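Local coordinates for protein single-stranded-DNA-specific exonuclease RecJ (Thermus thermophilus, PDB 2ZXR) that degrades single-stranded DNA exonucleolytically in the 5' to 3' direction, using divalent metal ions such as magnesium or manganese, at residues V21-E26 / F40-L46; M344-A348 / F360-Q364; A585-L591 / R599-L605. All coordinates share one frame. Residue numbers count along the deposited sequence, not the author numbering.

Contact 1 (V21-E26 / F40-L46); sequences VMAALE and FRRKEDL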
loop_
_atom_site.group_PDB
_atom_site.type_symbol
_atom_site.label_atom_id
_atom_site.label_comp_id
_atom_site.label_asym_id
_atom_site.label_seq_id
_atom_site.Cartn_x
_atom_site.Cartn_y
_atom_site.Cartn_z
ATOM N N VAL A 21 14.081 -16.221 -7.682
ATOM C CA VAL A 21 12.917 -15.423 -8.055
ATOM C C VAL A 21 13.083 -14.843 -9.452
ATOM O O VAL A 21 12.162 -14.908 -10.273
ATOM C CB VAL A 21 12.659 -14.304 -7.022
ATOM C CG1 VAL A 21 11.541 -13.392 -7.497
ATOM C CG2 VAL A 21 12.270 -14.941 -5.668
ATOM N N MET A 22 14.264 -14.306 -9.738
ATOM C CA MET A 22 14.515 -13.743 -11.049
ATOM C C MET A 22 14.317 -14.782 -12.154
ATOM O O MET A 22 13.829 -14.472 -13.249
ATOM C CB MET A 22 15.941 -13.218 -11.141
ATOM C CG MET A 22 16.191 -11.908 -10.430
ATOM S SD MET A 22 17.793 -11.265 -10.914
ATOM C CE MET A 22 18.811 -12.172 -9.843
ATOM N N ALA A 23 14.734 -16.012 -11.873
ATOM C CA ALA A 23 14.628 -17.089 -12.848
ATOM C C ALA A 23 13.207 -17.594 -13.001
ATOM O O ALA A 23 12.715 -17.747 -14.111
ATOM C CB ALA A 23 15.544 -18.247 -12.458
ATOM N N ALA A 24 12.551 -17.840 -11.875
ATOM C CA ALA A 24 11.198 -18.377 -11.870
ATOM C C ALA A 24 10.108 -17.400 -12.276
ATOM O O ALA A 24 8.976 -17.815 -12.519
ATOM C CB ALA A 24 10.885 -18.979 -10.494
ATOM N N LEU A 25 10.421 -16.109 -12.329
ATOM C CA LEU A 25 9.424 -15.134 -12.747
ATOM C C LEU A 25 9.892 -14.424 -14.007
ATOM O O LEU A 25 9.165 -13.608 -14.576
ATOM C CB LEU A 25 9.165 -14.106 -11.654
ATOM C CG LEU A 25 8.613 -14.610 -10.324
ATOM C CD1 LEU A 25 8.251 -13.392 -9.481
ATOM C CD2 LEU A 25 7.396 -15.494 -10.537
ATOM N N GLU A 26 11.111 -14.736 -14.436
ATOM C CA GLU A 26 11.683 -14.135 -15.629
ATOM C C GLU A 26 11.737 -12.600 -15.559
ATOM O O GLU A 26 11.215 -11.917 -16.436
ATOM C CB GLU A 26 10.879 -14.577 -16.853
ATOM C CG GLU A 26 10.630 -16.093 -16.887
ATOM C CD GLU A 26 9.890 -16.557 -18.144
ATOM O OE1 GLU A 26 10.460 -16.450 -19.259
ATOM O OE2 GLU A 26 8.739 -17.028 -18.012
ATOM N N PHE A 40 6.132 -13.342 -3.447
ATOM C CA PHE A 40 5.904 -13.991 -4.739
ATOM C C PHE A 40 7.167 -14.758 -5.133
ATOM O O PHE A 40 8.198 -14.155 -5.418
ATOM C CB PHE A 40 5.561 -12.960 -5.821
ATOM C CG PHE A 40 4.257 -12.240 -5.583
ATOM C CD1 PHE A 40 4.209 -11.098 -4.796
ATOM C CD2 PHE A 40 3.072 -12.720 -6.135
ATOM C CE1 PHE A 40 3.002 -10.439 -4.559
ATOM C CE2 PHE A 40 1.859 -12.068 -5.905
ATOM C CZ PHE A 40 1.826 -10.927 -5.116
ATOM N N ARG A 41 7.082 -16.087 -5.151
ATOM C CA ARG A 41 8.234 -16.919 -5.478
ATOM C C ARG A 41 8.142 -17.676 -6.800
ATOM O O ARG A 41 9.114 -17.721 -7.549
ATOM C CB ARG A 41 8.497 -17.912 -4.339
ATOM C CG ARG A 41 8.664 -17.255 -2.972
ATOM C CD ARG A 41 9.587 -16.033 -3.031
ATOM N NE ARG A 41 9.622 -15.288 -1.769
ATOM C CZ ARG A 41 10.291 -15.674 -0.686
ATOM N NH1 ARG A 41 10.258 -14.928 0.415
ATOM N NH2 ARG A 41 11.000 -16.800 -0.706
ATOM N N ARG A 42 6.984 -18.269 -7.083
ATOM C CA ARG A 42 6.782 -19.025 -8.323
ATOM C C ARG A 42 5.767 -18.296 -9.199
ATOM O O ARG A 42 5.070 -17.405 -8.714
ATOM C CB ARG A 42 6.267 -20.428 -8.002
ATOM C CG ARG A 42 7.049 -21.125 -6.905
ATOM C CD ARG A 42 6.537 -22.525 -6.666
ATOM N NE ARG A 42 5.129 -22.546 -6.278
ATOM C CZ ARG A 42 4.646 -22.024 -5.151
ATOM N NH1 ARG A 42 5.456 -21.426 -4.279
ATOM N NH2 ARG A 42 3.345 -22.109 -4.887
ATOM N N LYS A 43 5.681 -18.666 -10.477
ATOM C CA LYS A 43 4.733 -18.018 -11.386
ATOM C C LYS A 43 3.286 -18.080 -10.897
ATOM O O LYS A 43 2.512 -17.146 -11.114
ATOM C CB LYS A 43 4.803 -18.636 -12.783
ATOM C CG LYS A 43 5.948 -18.141 -13.653
ATOM C CD LYS A 43 5.750 -18.581 -15.103
ATOM C CE LYS A 43 6.958 -18.256 -15.973
ATOM N NZ LYS A 43 7.255 -16.802 -15.992
ATOM N N GLU A 44 2.922 -19.175 -10.235
ATOM C CA GLU A 44 1.554 -19.344 -9.738
ATOM C C GLU A 44 1.210 -18.482 -8.523
ATOM O O GLU A 44 0.070 -18.500 -8.045
ATOM C CB GLU A 44 1.270 -20.829 -9.429
ATOM C CG GLU A 44 2.439 -21.611 -8.823
ATOM C CD GLU A 44 3.261 -22.364 -9.871
ATOM O OE1 GLU A 44 2.748 -23.362 -10.427
ATOM O OE2 GLU A 44 4.416 -21.959 -10.145
ATOM N N ASP A 45 2.188 -17.726 -8.026
ATOM C CA ASP A 45 1.971 -16.853 -6.872
ATOM C C ASP A 45 1.478 -15.511 -7.400
ATOM O O ASP A 45 0.886 -14.709 -6.671
ATOM C CB ASP A 45 3.280 -16.645 -6.106
ATOM C CG ASP A 45 3.972 -17.957 -5.754
ATOM O OD1 ASP A 45 3.700 -18.970 -6.438
ATOM O OD2 ASP A 45 4.801 -17.968 -4.810
ATOM N N LEU A 46 1.749 -15.276 -8.678
ATOM C CA LEU A 46 1.339 -14.054 -9.345
ATOM C C LEU A 46 -0.100 -14.219 -9.782
ATOM O O LEU A 46 -0.876 -13.260 -9.833
ATOM C CB LEU A 46 2.217 -13.808 -10.562
ATOM C CG LEU A 46 3.619 -13.316 -10.224
ATOM C CD1 LEU A 46 4.383 -13.076 -11.522
ATOM C CD2 LEU A 46 3.519 -12.023 -9.406
#

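Contact 2 (M344-A348 / F360-Q364); sequences MGIVA and FLVAQ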
loop_
_atom_site.group_PDB
_atom_site.type_symbol
_atom_site.label_atom_id
_atom_site.label_comp_id
_atom_site.label_asym_id
_atom_site.label_seq_id
_atom_site.Cartn_x
_atom_site.Cartn_y
_atom_site.Cartn_z
ATOM N N MET A 344 -18.058 12.958 8.467
ATOM C CA MET A 344 -16.959 13.124 9.424
ATOM C C MET A 344 -15.876 12.046 9.385
ATOM O O MET A 344 -14.724 12.325 9.665
ATOM C CB MET A 344 -17.490 13.319 10.876
ATOM C CG MET A 344 -18.402 12.217 11.428
ATOM S SD MET A 344 -19.174 12.509 13.129
ATOM C CE MET A 344 -18.255 13.869 13.752
ATOM N N GLY A 345 -16.235 10.822 9.011
ATOM C CA GLY A 345 -15.236 9.767 8.966
ATOM C C GLY A 345 -14.088 10.120 8.026
ATOM O O GLY A 345 -12.907 10.013 8.405
ATOM N N ILE A 346 -14.422 10.523 6.801
ATOM C CA ILE A 346 -13.379 10.899 5.843
ATOM C C ILE A 346 -12.656 12.200 6.267
ATOM O O ILE A 346 -11.455 12.325 6.083
ATOM C CB ILE A 346 -13.938 11.049 4.395
ATOM C CG1 ILE A 346 -14.319 9.655 3.844
ATOM C CG2 ILE A 346 -12.844 11.694 3.470
ATOM C CD1 ILE A 346 -14.962 9.674 2.471
ATOM N N VAL A 347 -13.381 13.160 6.836
ATOM C CA VAL A 347 -12.748 14.396 7.292
ATOM C C VAL A 347 -11.728 14.045 8.388
ATOM O O VAL A 347 -10.645 14.599 8.437
ATOM C CB VAL A 347 -13.796 15.388 7.841
ATOM C CG1 VAL A 347 -13.107 16.613 8.426
ATOM C CG2 VAL A 347 -14.732 15.797 6.732
ATOM N N ALA A 348 -12.069 13.099 9.255
ATOM C CA ALA A 348 -11.143 12.689 10.309
ATOM C C ALA A 348 -9.878 12.057 9.704
ATOM O O ALA A 348 -8.768 12.351 10.146
ATOM C CB ALA A 348 -11.820 11.697 11.245
ATOM N N PHE A 360 -10.421 12.601 16.735
ATOM C CA PHE A 360 -11.724 12.332 17.314
ATOM C C PHE A 360 -12.609 13.516 16.919
ATOM O O PHE A 360 -12.278 14.667 17.211
ATOM C CB PHE A 360 -11.653 12.296 18.851
ATOM C CG PHE A 360 -10.707 11.273 19.404
ATOM C CD1 PHE A 360 -9.325 11.413 19.237
ATOM C CD2 PHE A 360 -11.194 10.158 20.060
ATOM C CE1 PHE A 360 -8.440 10.440 19.718
ATOM C CE2 PHE A 360 -10.329 9.185 20.537
ATOM C CZ PHE A 360 -8.947 9.325 20.365
ATOM N N LEU A 361 -13.733 13.232 16.276
ATOM C CA LEU A 361 -14.676 14.260 15.851
ATOM C C LEU A 361 -16.047 13.895 16.387
ATOM O O LEU A 361 -16.431 12.701 16.411
ATOM C CB LEU A 361 -14.758 14.306 14.318
ATOM C CG LEU A 361 -13.880 15.282 13.526
ATOM C CD1 LEU A 361 -12.554 15.528 14.216
ATOM C CD2 LEU A 361 -13.730 14.755 12.093
ATOM N N VAL A 362 -16.783 14.915 16.813
ATOM C CA VAL A 362 -18.131 14.740 17.346
ATOM C C VAL A 362 -19.020 15.689 16.578
ATOM O O VAL A 362 -18.655 16.843 16.375
ATOM C CB VAL A 362 -18.203 15.133 18.831
ATOM C CG1 VAL A 362 -19.653 15.037 19.328
ATOM C CG2 VAL A 362 -17.302 14.237 19.652
ATOM N N ALA A 363 -20.167 15.214 16.123
ATOM C CA ALA A 363 -21.108 16.071 15.388
ATOM C C ALA A 363 -22.470 15.523 15.669
ATOM O O ALA A 363 -22.700 14.327 15.496
ATOM C CB ALA A 363 -20.849 16.039 13.892
ATOM N N GLN A 364 -23.371 16.384 16.125
ATOM C CA GLN A 364 -24.728 15.954 16.429
ATOM C C GLN A 364 -24.749 14.743 17.380
ATOM O O GLN A 364 -25.576 13.838 17.249
ATOM C CB GLN A 364 -25.474 15.649 15.108
ATOM C CG GLN A 364 -25.581 16.913 14.238
ATOM C CD GLN A 364 -26.483 16.753 13.027
ATOM O OE1 GLN A 364 -26.033 16.383 11.935
ATOM N NE2 GLN A 364 -27.763 17.039 13.211
#

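Contact 3 (A585-L591 / R599-L605); sequences AGLWLGL and RRVEVAL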
loop_
_atom_site.group_PDB
_atom_site.type_symbol
_atom_site.label_atom_id
_atom_site.label_comp_id
_atom_site.label_asym_id
_atom_site.label_seq_id
_atom_site.Cartn_x
_atom_site.Cartn_y
_atom_site.Cartn_z
ATOM N N ALA A 585 44.420 -5.507 8.345
ATOM C CA ALA A 585 44.431 -4.053 8.205
ATOM C C ALA A 585 43.068 -3.465 8.642
ATOM O O ALA A 585 42.009 -3.959 8.248
ATOM C CB ALA A 585 44.689 -3.678 6.768
ATOM N N GLY A 586 43.101 -2.418 9.454
ATOM C CA GLY A 586 41.865 -1.770 9.854
ATOM C C GLY A 586 41.449 -0.692 8.842
ATOM O O GLY A 586 40.425 -0.015 9.019
ATOM N N LEU A 587 42.243 -0.515 7.782
ATOM C CA LEU A 587 41.942 0.488 6.752
ATOM C C LEU A 587 42.062 -0.141 5.368
ATOM O O LEU A 587 43.074 -0.774 5.067
ATOM C CB LEU A 587 42.923 1.659 6.846
ATOM C CG LEU A 587 42.676 2.762 5.825
ATOM C CD1 LEU A 587 41.408 3.528 6.248
ATOM C CD2 LEU A 587 43.878 3.705 5.737
ATOM N N TRP A 588 41.048 0.034 4.524
ATOM C CA TRP A 588 41.084 -0.564 3.182
ATOM C C TRP A 588 40.980 0.505 2.123
ATOM O O TRP A 588 40.264 1.496 2.296
ATOM C CB TRP A 588 39.923 -1.566 2.983
ATOM C CG TRP A 588 39.909 -2.806 3.878
ATOM C CD1 TRP A 588 40.885 -3.220 4.750
ATOM C CD2 TRP A 588 38.877 -3.806 3.937
ATOM N NE1 TRP A 588 40.522 -4.419 5.346
ATOM C CE2 TRP A 588 39.294 -4.794 4.864
ATOM C CE3 TRP A 588 37.641 -3.961 3.297
ATOM C CZ2 TRP A 588 38.512 -5.918 5.165
ATOM C CZ3 TRP A 588 36.864 -5.089 3.600
ATOM C CH2 TRP A 588 37.306 -6.044 4.522
ATOM N N LEU A 589 41.686 0.310 1.019
ATOM C CA LEU A 589 41.651 1.275 -0.067
ATOM C C LEU A 589 40.933 0.662 -1.259
ATOM O O LEU A 589 40.906 1.235 -2.337
ATOM C CB LEU A 589 43.074 1.657 -0.465
ATOM C CG LEU A 589 43.906 2.327 0.622
ATOM C CD1 LEU A 589 45.291 2.670 0.067
ATOM C CD2 LEU A 589 43.203 3.594 1.097
ATOM N N GLY A 590 40.364 -0.520 -1.052
ATOM C CA GLY A 590 39.677 -1.201 -2.118
ATOM C C GLY A 590 38.945 -2.356 -1.489
ATOM O O GLY A 590 38.984 -2.532 -0.261
ATOM N N LEU A 591 38.294 -3.153 -2.329
ATOM C CA LEU A 591 37.498 -4.272 -1.861
ATOM C C LEU A 591 38.197 -5.616 -1.995
ATOM O O LEU A 591 38.739 -5.938 -3.052
ATOM C CB LEU A 591 36.172 -4.320 -2.647
ATOM C CG LEU A 591 35.396 -3.006 -2.743
ATOM C CD1 LEU A 591 34.092 -3.220 -3.505
ATOM C CD2 LEU A 591 35.114 -2.492 -1.350
ATOM N N ARG A 599 35.679 -8.182 11.449
ATOM C CA ARG A 599 36.702 -7.190 11.164
ATOM C C ARG A 599 36.528 -5.823 11.798
ATOM O O ARG A 599 37.276 -5.445 12.702
ATOM C CB ARG A 599 36.783 -6.989 9.641
ATOM C CG ARG A 599 37.513 -8.078 8.893
ATOM C CD ARG A 599 39.008 -7.790 8.868
ATOM N NE ARG A 599 39.534 -7.504 10.199
ATOM C CZ ARG A 599 40.650 -6.814 10.426
ATOM N NH1 ARG A 599 41.352 -6.348 9.401
ATOM N NH2 ARG A 599 41.063 -6.590 11.674
ATOM N N ARG A 600 35.539 -5.093 11.305
ATOM C CA ARG A 600 35.263 -3.719 11.723
ATOM C C ARG A 600 36.410 -2.925 11.120
ATOM O O ARG A 600 37.503 -2.788 11.702
ATOM C CB ARG A 600 35.235 -3.554 13.232
ATOM C CG ARG A 600 34.372 -2.355 13.690
ATOM C CD ARG A 600 34.907 -0.999 13.203
ATOM N NE ARG A 600 34.143 0.143 13.731
ATOM C CZ ARG A 600 34.455 1.429 13.537
ATOM N NH1 ARG A 600 33.695 2.386 14.055
ATOM N NH2 ARG A 600 35.521 1.770 12.829
ATOM N N VAL A 601 36.157 -2.422 9.921
ATOM C CA VAL A 601 37.171 -1.690 9.185
ATOM C C VAL A 601 36.645 -0.419 8.551
ATOM O O VAL A 601 35.429 -0.198 8.469
ATOM C CB VAL A 601 37.760 -2.590 8.078
ATOM C CG1 VAL A 601 38.449 -3.787 8.705
ATOM C CG2 VAL A 601 36.636 -3.070 7.133
ATOM N N GLU A 602 37.576 0.420 8.104
ATOM C CA GLU A 602 37.219 1.669 7.440
ATOM C C GLU A 602 37.600 1.441 5.997
ATOM O O GLU A 602 38.700 0.956 5.698
ATOM C CB GLU A 602 37.983 2.835 8.046
ATOM C CG GLU A 602 37.521 3.090 9.454
ATOM C CD GLU A 602 38.179 4.295 10.046
ATOM O OE1 GLU A 602 39.084 4.104 10.882
ATOM O OE2 GLU A 602 37.806 5.427 9.671
ATOM N N VAL A 603 36.672 1.760 5.105
ATOM C CA VAL A 603 36.901 1.500 3.710
ATOM C C VAL A 603 36.790 2.713 2.832
ATOM O O VAL A 603 35.851 3.497 2.934
ATOM C CB VAL A 603 35.918 0.421 3.212
ATOM C CG1 VAL A 603 36.188 0.081 1.754
ATOM C CG2 VAL A 603 36.018 -0.805 4.111
ATOM N N ALA A 604 37.781 2.866 1.973
ATOM C CA ALA A 604 37.809 3.960 1.027
ATOM C C ALA A 604 37.915 3.283 -0.341
ATOM O O ALA A 604 38.355 2.136 -0.445
ATOM C CB ALA A 604 39.026 4.852 1.281
ATOM N N LEU A 605 37.483 3.976 -1.381
ATOM C CA LEU A 605 37.573 3.415 -2.719
ATOM C C LEU A 605 38.488 4.341 -3.464
ATOM O O LEU A 605 39.601 3.985 -3.867
ATOM C CB LEU A 605 36.212 3.424 -3.397
ATOM C CG LEU A 605 35.137 2.568 -2.746
ATOM C CD1 LEU A 605 33.808 2.862 -3.444
ATOM C CD2 LEU A 605 35.533 1.093 -2.825
HETATM O O HOH W 1 40.150 1.065 11.534
#

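Contact 1 (V21-E26 / F40-L46)
The strongest tie is a short salt bridge: Lys43 NZ donates to Glu26 OE2 at 2.5 Å; both CA-to-CB bonds point sideways, but the side-chain ends bend in to meet. Glu26 is the first residue to leave helical phi/psi after helix 15-25, its phi positive at 57°, so the bridge ties the chain just past the helix to the later loop. A second polar centre holds residues 40-46 in shape. Asp45 OD2 accepts Arg41 N at 3.0 Å and Arg42 N at 3.2 Å, so the carboxylate gathers both amides, while the backbone bond Asp45 N to Arg42 O (3.0 Å) closes the turn. Arg42 NH2 stands 3.5 Å from Asp45 OD1, a purely electrostatic pairing. Leu25 is at the centre of the packing: its CD2 rests 3.5 Å from Arg42 C and 3.6 Å from Lys43 N, and touches Leu46 CD1 at 4.0 Å. One methyl thus presses on the loop backbone and on an apolar side chain. Ala24 CB sits 3.7 Å from Arg41 O, and the aliphatic shaft of Lys43 lies over the last helical turn, with CG 3.2 Å from Ala24 O. Val21 CG2 meets Arg41 CD at 3.9 Å. The arrangement is a helix end packed against a returning loop. Helix 29-37 makes up most of the intervening chain and receives Val21 on Ala32 and both Leu25 and Leu46 on Tyr35, while Arg41 makes a cation-pi contact with Trp36. Phe40 and Leu46 reach Leu450 and Leu449, and Leu46 O is bonded by Arg230 and Lys234 of helix 227-239.

Contact 2 (M344-A348 / F360-Q364)
Met344 opens the helical segment and does most of the reaching. Its CA-to-CB bond points at the strand and, with chi1 near +60° and chi3 at -14°, off the usual wells, the side chain lays its terminal methyl against the strand backbone: CE is 3.4 Å from Leu361 O, 3.4 Å from Val362 C and 3.3 Å from Ala363 N. The same methyl meets Leu361 CB at 3.6 Å and Ala363 CB at 3.4 Å, so it is lodged closely between two successive inward-facing residues. Gly345 and Ile346 follow on the far side of the helix; Ile346 turns away from the strand and touches Glu314 of helix 293-321. Val347 swings part of the way back, its CG1 4.2 Å from Leu361 CD2, and like Met344 it also packs on Met317. Ala348, one turn on and bonded from its N to Met344 O (2.8 Å), faces the strand again. Leu361 CD2 lies 3.7 Å from both Ala348 N and Ala348 CB, the small residue accommodating the leucine. The short axes approach to 8.8 Å and run nearly antiparallel, at 152°, as expected of a helix and the following strand in a beta-alpha-beta unit, here strand 332-335, helix 341-355 and strand 359-363 of the DHHA1 domain. Leu361 and Ala363 face the helix, whereas Phe360 points away from it towards helix 377-383. Apolar groups meet here, the Met344 methyl also against peptide backbone; without hydrogen bond or salt bridge between the segments, this buried contact is held by van der Waals packing.

Contact 3 (A585-L591 / R599-L605)
The large indole of Trp588 forms the main bump on one side of this strand pair, and two valines shape the hollow that receives it. Val601 CG2 stands squarely above its six-membered ring, 3.7 Å from the centroid, in a CH-pi contact; Val603 CG2 lies 3.6 Å from Trp588 CE3. Farther along, Leu591 CD2 wedges between Val603 CG1 (4.2 Å) and Leu605 CD2 (3.9 Å), in a layer extended by Tyr653 and Phe646 of helix 643-655. On the other face, Leu587 CD1 leans on Glu602 CB at 3.9 Å, while Leu589 and Ala604 both meet Ala549 of helix 546-554. Glu602 ends in a salt bridge to Arg552. Backbones interlock through Glu602 N to Gly586 O (3.0 Å), Trp588 N to Glu602 O (2.8 Å) and Ala604 N to Trp588 O (2.9 Å). This alternating ladder marks neighbouring parallel strands, here the middle strand 587-588 and its neighbour 601-603 in the five-stranded parallel sheet of an alpha/beta domain, the RecJ C-terminal domain.

In the fold
From the N terminus the three contacts follow in series; none nests in or crosses another. Contact 1 comes first, bringing the chain after helix 29-37 back to the end of helix 15-25 and closing a short, largely helical loop. Much later in the chain, contact 2 closes an 11-residue link, mostly the rest of helix 341-355, to strand 359-363 and joins that helix to the mixed sheet of the DHHA1 domain. Contact 3, near the C terminus, closes a loop lacking helix and strand and joins two strands of a parallel sheet. Contacts 2 and 3 lie farthest apart, their centres about 57 Å from each other. Each contact therefore acts locally, within its own part of an elongated monomer.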